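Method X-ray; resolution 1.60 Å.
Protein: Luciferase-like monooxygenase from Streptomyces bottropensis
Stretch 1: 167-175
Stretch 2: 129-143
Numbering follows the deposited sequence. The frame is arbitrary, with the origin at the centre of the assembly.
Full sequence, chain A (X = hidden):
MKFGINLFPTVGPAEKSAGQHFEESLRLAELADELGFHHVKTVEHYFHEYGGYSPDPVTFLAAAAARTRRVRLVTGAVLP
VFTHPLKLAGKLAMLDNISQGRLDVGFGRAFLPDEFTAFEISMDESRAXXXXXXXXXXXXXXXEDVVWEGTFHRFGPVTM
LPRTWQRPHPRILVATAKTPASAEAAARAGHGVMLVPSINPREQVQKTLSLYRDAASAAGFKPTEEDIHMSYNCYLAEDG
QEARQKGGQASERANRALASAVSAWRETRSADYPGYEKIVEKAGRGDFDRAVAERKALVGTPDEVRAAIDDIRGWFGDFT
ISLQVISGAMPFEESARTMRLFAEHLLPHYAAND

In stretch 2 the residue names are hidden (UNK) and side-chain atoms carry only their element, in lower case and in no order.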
ATOM      1  N   ARG A 167     -19.806   4.243   4.578  1.00 13.42           N
ATOM      2  CA  ARG A 167     -20.699   3.562   5.500  1.00 17.32           C
ATOM      3  C   ARG A 167     -21.671   2.674   4.733  1.00 17.57           C
ATOM      4  O   ARG A 167     -22.362   3.162   3.830  1.00 20.18           O
ATOM      5  CB  ARG A 167     -21.471   4.579   6.336  1.00 19.00           C
ATOM      6  CG  ARG A 167     -20.560   5.432   7.197  1.00 18.99           C
ATOM      7  CD  ARG A 167     -21.358   6.511   7.895  1.00 23.70           C
ATOM      8  NE  ARG A 167     -20.516   7.575   8.429  1.00 18.84           N
ATOM      9  CZ  ARG A 167     -20.989   8.775   8.755  1.00 21.40           C
ATOM     10  NH1 ARG A 167     -22.282   9.038   8.599  1.00 23.97           N
ATOM     11  NH2 ARG A 167     -20.175   9.702   9.238  1.00 19.42           N
ATOM     12  N   PRO A 168     -21.753   1.376   5.053  1.00 20.08           N
ATOM     13  CA  PRO A 168     -21.029   0.736   6.158  1.00 15.73           C
ATOM     14  C   PRO A 168     -19.550   0.481   5.884  1.00 14.20           C
ATOM     15  O   PRO A 168     -18.789   0.245   6.813  1.00 20.04           O
ATOM     16  CB  PRO A 168     -21.774  -0.596   6.335  1.00 19.21           C
ATOM     17  CG  PRO A 168     -22.340  -0.889   4.977  1.00 20.31           C
ATOM     18  CD  PRO A 168     -22.681   0.448   4.376  1.00 19.11           C
ATOM     19  N   HIS A 169     -19.165   0.555   4.613  1.00 14.02           N
ATOM     20  CA  HIS A 169     -17.825   0.228   4.142  1.00 13.16           C
ATOM     21  C   HIS A 169     -17.811   0.425   2.632  1.00 12.50           C
ATOM     22  O   HIS A 169     -18.872   0.662   2.037  1.00 16.01           O
ATOM     23  CB  HIS A 169     -17.438  -1.206   4.539  1.00 14.57           C
ATOM     24  CG  HIS A 169     -18.455  -2.244   4.178  1.00 14.33           C
ATOM     25  ND1 HIS A 169     -18.689  -2.634   2.879  1.00 16.36           N
ATOM     26  CD2 HIS A 169     -19.281  -2.990   4.950  1.00 15.43           C
ATOM     27  CE1 HIS A 169     -19.633  -3.560   2.861  1.00 16.38           C
ATOM     28  NE2 HIS A 169     -20.003  -3.800   4.107  1.00 16.23           N
ATOM     29  N   PRO A 170     -16.648   0.387   1.981  1.00 14.43           N
ATOM     30  CA  PRO A 170     -16.631   0.445   0.517  1.00 13.10           C
ATOM     31  C   PRO A 170     -17.486  -0.654  -0.102  1.00 15.08           C
ATOM     32  O   PRO A 170     -17.662  -1.737   0.468  1.00 14.32           O
ATOM     33  CB  PRO A 170     -15.152   0.254   0.179  1.00 11.46           C
ATOM     34  CG  PRO A 170     -14.436   0.761   1.370  1.00 14.55           C
ATOM     35  CD  PRO A 170     -15.281   0.328   2.534  1.00 15.57           C
ATOM     36  N   ARG A 171     -18.029  -0.354  -1.282  1.00 16.65           N
ATOM     37  CA  ARG A 171     -18.739  -1.355  -2.069  1.00 17.64           C
ATOM     38  C   ARG A 171     -17.874  -2.598  -2.227  1.00 17.91           C
ATOM     39  O   ARG A 171     -16.672  -2.500  -2.473  1.00 14.45           O
ATOM     40  CB  ARG A 171     -19.087  -0.789  -3.448  1.00 15.67           C
ATOM     41  CG  ARG A 171     -20.071  -1.652  -4.251  1.00 22.68           C
ATOM     42  CD  ARG A 171     -20.240  -1.121  -5.675  1.00 26.57           C
ATOM     43  NE  ARG A 171     -20.690   0.267  -5.692  1.00 28.53           N
ATOM     44  CZ  ARG A 171     -21.963   0.641  -5.644  1.00 37.23           C
ATOM     45  NH1 ARG A 171     -22.919  -0.278  -5.570  1.00 38.80           N
ATOM     46  NH2 ARG A 171     -22.279   1.932  -5.666  1.00 39.59           N
ATOM     47  N   ILE A 172     -18.490  -3.771  -2.081  1.00 14.51           N
ATOM     48  CA  ILE A 172     -17.807  -5.048  -2.266  1.00 13.37           C
ATOM     49  C   ILE A 172     -18.294  -5.660  -3.574  1.00 13.57           C
ATOM     50  O   ILE A 172     -19.502  -5.813  -3.779  1.00 16.46           O
ATOM     51  CB  ILE A 172     -18.066  -6.006  -1.087  1.00 14.39           C
ATOM     52  CG1 ILE A 172     -17.412  -5.489   0.200  1.00 14.77           C
ATOM     53  CG2 ILE A 172     -17.536  -7.418  -1.394  1.00 14.59           C
ATOM     54  CD1 ILE A 172     -17.782  -6.329   1.437  1.00 17.45           C
ATOM     55  N   LEU A 173     -17.360  -6.002  -4.460  1.00 12.96           N
ATOM     56  CA  LEU A 173     -17.685  -6.722  -5.684  1.00 13.94           C
ATOM     57  C   LEU A 173     -16.915  -8.032  -5.713  1.00 13.28           C
ATOM     58  O   LEU A 173     -15.762  -8.092  -5.277  1.00 14.57           O
ATOM     59  CB  LEU A 173     -17.354  -5.892  -6.932  1.00 15.92           C
ATOM     60  CG  LEU A 173     -18.013  -4.516  -6.917  1.00 18.85           C
ATOM     61  CD1 LEU A 173     -16.987  -3.484  -6.483  1.00 19.35           C
ATOM     62  CD2 LEU A 173     -18.599  -4.184  -8.284  1.00 18.35           C
ATOM     63  N   VAL A 174     -17.548  -9.079  -6.229  1.00 16.04           N
ATOM     64  CA  VAL A 174     -16.948 -10.408  -6.288  1.00 14.11           C
ATOM     65  C   VAL A 174     -16.726 -10.757  -7.750  1.00 16.32           C
ATOM     66  O   VAL A 174     -17.668 -10.741  -8.552  1.00 18.40           O
ATOM     67  CB  VAL A 174     -17.827 -11.455  -5.589  1.00 18.60           C
ATOM     68  CG1 VAL A 174     -17.306 -12.851  -5.873  1.00 28.61           C
ATOM     69  CG2 VAL A 174     -17.844 -11.176  -4.090  1.00 23.86           C
ATOM     70  N   ALA A 175     -15.482 -11.062  -8.099  1.00 20.05           N
ATOM     71  CA  ALA A 175     -15.151 -11.367  -9.482  1.00 26.37           C
ATOM     72  C   ALA A 175     -15.530 -12.804  -9.790  1.00 35.22           C
ATOM     73  O   ALA A 175     -15.213 -13.718  -9.024  1.00 33.01           O
ATOM     74  CB  ALA A 175     -13.664 -11.146  -9.750  1.00 27.26           C
ATOM     75  N   UNK A 129     -11.317 -20.434   1.220  1.00 15.47           N
ATOM     76  CA  UNK A 129     -10.456 -19.328   1.627  1.00 14.55           C
ATOM     77  C   UNK A 129     -10.968 -17.999   1.085  1.00 14.41           C
ATOM     78  O   UNK A 129     -10.872 -16.966   1.760  1.00 17.81           O
ATOM     79  c   UNK A 129      -9.029 -19.557   1.133  1.00 17.81           C
ATOM     80  n   UNK A 129      -4.742 -22.671   3.607  1.00 22.28           N
ATOM     81  n   UNK A 129      -6.112 -21.809   1.993  1.00 23.99           N
ATOM     82  c   UNK A 129      -6.872 -20.762   1.323  1.00 25.02           C
ATOM     83  c   UNK A 129      -5.394 -21.635   3.095  1.00 21.34           C
ATOM     84  c   UNK A 129      -8.339 -20.731   1.759  1.00 16.83           C
ATOM     85  n   UNK A 129      -5.328 -20.443   3.687  1.00 18.79           N
ATOM     86  N   UNK A 130     -11.471 -18.007  -0.150  1.00 14.87           N
ATOM     87  CA  UNK A 130     -11.981 -16.786  -0.757  1.00 15.48           C
ATOM     88  C   UNK A 130     -13.230 -16.293  -0.036  1.00 17.75           C
ATOM     89  O   UNK A 130     -13.305 -15.125   0.371  1.00 16.42           O
ATOM     90  c   UNK A 130     -12.763 -13.732  -4.011  1.00 18.98           C
ATOM     91  c   UNK A 130     -14.312 -15.809  -3.066  1.00 18.27           C
ATOM     92  c   UNK A 130     -14.907 -14.728  -3.680  1.00 17.69           C
ATOM     93  c   UNK A 130     -12.932 -15.865  -2.918  1.00 14.67           C
ATOM     94  c   UNK A 130     -12.277 -17.030  -2.238  1.00 17.25           C
ATOM     95  c   UNK A 130     -14.135 -13.693  -4.159  1.00 19.31           C
ATOM     96  c   UNK A 130     -12.169 -14.816  -3.388  1.00 15.64           C
ATOM     97  N   UNK A 131     -14.224 -17.167   0.119  1.00 14.68           N
ATOM     98  CA  UNK A 131     -15.477 -16.754   0.752  1.00 15.30           C
ATOM     99  C   UNK A 131     -15.245 -16.304   2.187  1.00 16.31           C
ATOM    100  O   UNK A 131     -15.819 -15.302   2.630  1.00 16.68           O
ATOM    101  o   UNK A 131     -17.068 -17.202  -1.524  1.00 26.85           O
ATOM    102  c   UNK A 131     -16.495 -17.891   0.716  1.00 15.82           C
ATOM    103  c   UNK A 131     -17.064 -18.132  -0.683  1.00 24.09           C
ATOM    104  o   UNK A 131     -17.510 -19.265  -0.931  1.00 30.27           O
ATOM    105  N   UNK A 132     -14.406 -17.035   2.938  1.00 16.11           N
ATOM    106  CA  UNK A 132     -14.140 -16.634   4.316  1.00 13.79           C
ATOM    107  C   UNK A 132     -13.304 -15.365   4.382  1.00 17.18           C
ATOM    108  O   UNK A 132     -13.471 -14.570   5.311  1.00 15.91           O
ATOM    109  o   UNK A 132     -13.084 -19.480   7.199  1.00 16.84           O
ATOM    110  o   UNK A 132     -14.496 -21.003   6.472  1.00 21.78           O
ATOM    111  c   UNK A 132     -13.960 -19.877   6.403  1.00 19.62           C
ATOM    112  c   UNK A 132     -13.466 -17.770   5.089  1.00 13.34           C
ATOM    113  c   UNK A 132     -14.406 -18.943   5.298  1.00 17.74           C
ATOM    114  N   UNK A 133     -12.413 -15.145   3.411  1.00 15.22           N
ATOM    115  CA  UNK A 133     -11.650 -13.908   3.393  1.00 15.10           C
ATOM    116  C   UNK A 133     -12.523 -12.695   3.141  1.00 12.67           C
ATOM    117  O   UNK A 133     -12.377 -11.664   3.810  1.00 14.06           O
ATOM    118  N   UNK A 134     -13.454 -12.804   2.186  1.00 14.34           N
ATOM    119  CA  UNK A 134     -14.365 -11.697   1.905  1.00 10.89           C
ATOM    120  C   UNK A 134     -15.220 -11.392   3.126  1.00 15.65           C
ATOM    121  O   UNK A 134     -15.373 -10.232   3.532  1.00 14.82           O
ATOM    122  c   UNK A 134     -14.379 -12.156  -0.580  1.00 16.47           C
ATOM    123  c   UNK A 134     -16.301 -10.928   0.496  1.00 15.42           C
ATOM    124  c   UNK A 134     -15.240 -12.018   0.681  1.00 12.40           C
ATOM    125  N   UNK A 135     -15.796 -12.427   3.729  1.00 15.24           N
ATOM    126  CA  UNK A 135     -16.704 -12.184   4.842  1.00 16.23           C
ATOM    127  C   UNK A 135     -15.965 -11.668   6.068  1.00 14.97           C
ATOM    128  O   UNK A 135     -16.479 -10.801   6.785  1.00 13.98           O
ATOM    129  c   UNK A 135     -19.522 -12.395   6.279  1.00 18.97           C
ATOM    130  c   UNK A 135     -18.351 -13.365   6.424  1.00 14.10           C
ATOM    131  c   UNK A 135     -17.475 -13.456   5.172  1.00 14.78           C
ATOM    132  o   UNK A 135     -20.234 -12.186   7.280  1.00 22.58           O
ATOM    133  o   UNK A 135     -19.725 -11.843   5.179  1.00 19.13           O
ATOM    134  N   UNK A 136     -14.769 -12.198   6.345  1.00 13.47           N
ATOM    135  CA  UNK A 136     -14.012 -11.697   7.488  1.00 14.57           C
ATOM    136  C   UNK A 136     -13.677 -10.221   7.316  1.00 12.60           C
ATOM    137  O   UNK A 136     -13.785  -9.442   8.271  1.00 15.00           O
ATOM    138  c   UNK A 136     -12.741 -12.522   7.689  1.00 15.85           C
ATOM    139  N   UNK A 137     -13.278  -9.818   6.103  1.00 11.35           N
ATOM    140  CA  UNK A 137     -12.985  -8.407   5.852  1.00 11.71           C
ATOM    141  C   UNK A 137     -14.243  -7.564   6.029  1.00 13.74           C
ATOM    142  O   UNK A 137     -14.219  -6.512   6.680  1.00 13.43           O
ATOM    143  c   UNK A 137     -12.382  -6.736   4.051  1.00 12.39           C
ATOM    144  c   UNK A 137     -12.380  -8.225   4.448  1.00 10.11           C
ATOM    145  c   UNK A 137     -10.948  -8.800   4.411  1.00 13.89           C
ATOM    146  N   UNK A 138     -15.362  -8.013   5.448  1.00 13.76           N
ATOM    147  CA  UNK A 138     -16.616  -7.287   5.613  1.00 12.37           C
ATOM    148  C   UNK A 138     -16.959  -7.109   7.086  1.00 16.97           C
ATOM    149  O   UNK A 138     -17.368  -6.016   7.503  1.00 15.00           O
ATOM    150  n   UNK A 138     -20.620  -9.082   5.672  1.00 14.90           N
ATOM    151  n   UNK A 138     -21.421  -9.685   7.747  1.00 25.02           N
ATOM    152  c   UNK A 138     -20.301  -8.131   4.606  1.00 16.15           C
ATOM    153  n   UNK A 138     -21.537  -7.496   7.079  1.00 19.15           N
ATOM    154  c   UNK A 138     -19.080  -7.241   4.947  1.00 16.41           C
ATOM    155  c   UNK A 138     -17.757  -8.007   4.890  1.00 15.37           C
ATOM    156  c   UNK A 138     -21.190  -8.755   6.831  1.00 21.01           C
ATOM    157  N   UNK A 139     -16.783  -8.165   7.889  1.00 15.08           N
ATOM    158  CA  UNK A 139     -17.093  -8.070   9.311  1.00 14.27           C
ATOM    159  C   UNK A 139     -16.154  -7.113  10.024  1.00 10.85           C
ATOM    160  O   UNK A 139     -16.594  -6.354  10.895  1.00 14.22           O
ATOM    161  c   UNK A 139     -18.221 -10.262   9.642  1.00 19.15           C
ATOM    162  n   UNK A 139     -19.276 -12.353   9.977  1.00 30.15           N
ATOM    163  n   UNK A 139     -20.357 -14.342   9.743  1.00 24.29           N
ATOM    164  c   UNK A 139     -18.444 -11.372  10.633  1.00 22.00           C
ATOM    165  c   UNK A 139     -17.028  -9.449   9.967  1.00 16.18           C
ATOM    166  c   UNK A 139     -19.592 -13.538  10.471  1.00 32.58           C
ATOM    167  n   UNK A 139     -19.151 -13.908  11.674  1.00 24.67           N
ATOM    168  N   UNK A 140     -14.850  -7.168   9.703  1.00 11.06           N
ATOM    169  CA  UNK A 140     -13.902  -6.240  10.317  1.00 11.86           C
ATOM    170  C   UNK A 140     -14.258  -4.792  10.008  1.00 13.07           C
ATOM    171  O   UNK A 140     -14.022  -3.905  10.837  1.00 15.47           O
ATOM    172  c   UNK A 140     -11.916  -7.840  10.504  1.00 12.96           C
ATOM    173  c   UNK A 140     -12.479  -6.560   9.855  1.00 11.56           C
ATOM    174  c   UNK A 140     -10.723  -8.369   9.717  1.00 15.18           C
ATOM    175  c   UNK A 140     -11.534  -7.577  11.962  1.00 13.36           C
ATOM    176  N   UNK A 141     -14.838  -4.530   8.832  1.00 13.29           N
ATOM    177  CA  UNK A 141     -15.258  -3.172   8.503  1.00 15.31           C
ATOM    178  C   UNK A 141     -16.574  -2.798   9.175  1.00 12.51           C
ATOM    179  O   UNK A 141     -16.740  -1.658   9.627  1.00 15.47           O
ATOM    180  c   UNK A 141     -15.444  -3.025   6.997  1.00 12.19           C
ATOM    181  c   UNK A 141     -12.852  -3.147   4.323  1.00 10.52           C
ATOM    182  c   UNK A 141     -15.155  -3.698   3.826  1.00 12.44           C
ATOM    183  c   UNK A 141     -12.465  -3.358   3.003  1.00 14.36           C
ATOM    184  n   UNK A 141     -12.109  -2.777   5.416  1.00 13.32           N
ATOM    185  c   UNK A 141     -13.439  -3.742   2.110  1.00 15.67           C
ATOM    186  c   UNK A 141     -14.770  -3.904   2.505  1.00 11.82           C
ATOM    187  c   UNK A 141     -14.219  -3.010   6.149  1.00 10.15           C
ATOM    188  c   UNK A 141     -12.942  -2.685   6.513  1.00 11.99           C
ATOM    189  c   UNK A 141     -14.186  -3.302   4.753  1.00  9.39           C
ATOM    190  N   UNK A 142     -17.534  -3.726   9.207  1.00 12.87           N
ATOM    191  CA  UNK A 142     -18.903  -3.396   9.571  1.00 13.68           C
ATOM    192  C   UNK A 142     -19.169  -3.471  11.063  1.00 17.65           C
ATOM    193  O   UNK A 142     -20.135  -2.853  11.533  1.00 20.26           O
ATOM    194  c   UNK A 142     -19.882  -4.340   8.861  1.00 15.49           C
ATOM    195  N   UNK A 143     -18.353  -4.212  11.809  1.00 13.31           N
ATOM    196  CA  UNK A 143     -18.655  -4.563  13.191  1.00 12.47           C
ATOM    197  C   UNK A 143     -17.454  -4.293  14.094  1.00 11.48           C
ATOM    198  O   UNK A 143     -16.334  -4.049  13.637  1.00 13.95           O
ATOM    199  c   UNK A 143     -20.169  -6.512  12.390  1.00 25.56           C
ATOM    200  c   UNK A 143     -21.511  -5.885  12.705  1.00 48.30           C
ATOM    201  o   UNK A 143     -22.342  -5.767  11.777  1.00 58.02           O
ATOM    202  o   UNK A 143     -21.739  -5.512  13.877  1.00 57.39           O
ATOM    203  c   UNK A 143     -19.054  -6.047  13.326  1.00 19.45           C
TER
HETATM  204  O   HOH W   1     -22.026  -5.264   5.165  1.00 24.50           O

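Position 129 opens the visible part of a helix with seven side-chain atoms, three carbons, a nitrogen and a carbon bearing two more nitrogens; this guanidinium chain lies beyond reach of stretch 1 and is R129. Position 130 has one carbon followed by a six-carbon ring with no heteroatom. The ring carbon at the far end lies 3.7 Å from V174 CG1, which sits at the edge of the ring; this is F130.

Position 131 carries two carbons, the second with two oxygens, and is D131; at 132 a third carbon precedes the carboxylate, giving E132. Neither touches stretch 1. Position 133 has no side-chain atoms and is G133; a CB placed there would be crowded by R129 O, at 3.0 Å. At 134 one carbon forks into two, and one of the two branch carbons lies 4.2 Å from I172 CG2; this is V134.

Position 135 shows three carbons, the last with two oxygens. This is E135, whose CA-to-CB bond points away from the strand and whose carboxylate faces along its own helix. Position 136, a single carbon, is A136, and 137, a carbon carrying two others, is V137; both are buried without touching stretch 1.

At position 138 three carbons lead to a nitrogen and a carbon with two further nitrogens. The first carbon lies 3.8 Å from I172 CD1 and the second 3.7 Å from H169 NE2, so the aliphatic part of R138 makes the contact. Its guanidinium is held by E135: R138 NE donates to E135 OE1 at 2.9 Å and R138 NH2 to E135 OE2 at 2.8 Å, a two-pronged salt bridge. Position 139 repeats the guanidinium pattern, but its CA-to-CB bond points away from stretch 1, which the chain does not touch. It is R139, and R139 NE reaches E135 OE2 at 2.9 Å, so one carboxylate serves two arginines.

Position 140 has four carbons forked at the second, hence L140, out of reach. At 141 one carbon bears fused five- and six-membered rings of eight carbons and one nitrogen. P170 CD sits over the face of the six-membered ring, one of whose carbons lies 4.2 Å from P170 CD and 3.5 Å from H169 CB, while I172 CG1 approaches the ring edge, 3.8 Å from the next carbon round the ring. This can only be W141. Position 142 has a lone carbon, which meets the edge of the histidine ring, 4.2 Å from H169 CD2; it is A142. Position 143, three carbons ending in two oxygens, is E143, the first residue to leave helical geometry.

The helix runs antiparallel to the strand, and their packing rests on side chains, with no direct hydrogen bond between the stretches. The CA-to-CB bonds of I172 and V174 point toward the helix; I172 packs on V134, R138 and W141, and V174 on F130, while W141 also receives the loop residues H169 and P170. The imidazole is fixed by H169 ND1 donating to P170 O at 2.8 Å. A water bridges the stretches, 2.7 Å from H169 NE2 and accepting from R138 NH1 at 3.0 Å, adding a polar link beside the apolar contact.

Stretch 2 (129-143) RFDEGVEAVRRLWAE
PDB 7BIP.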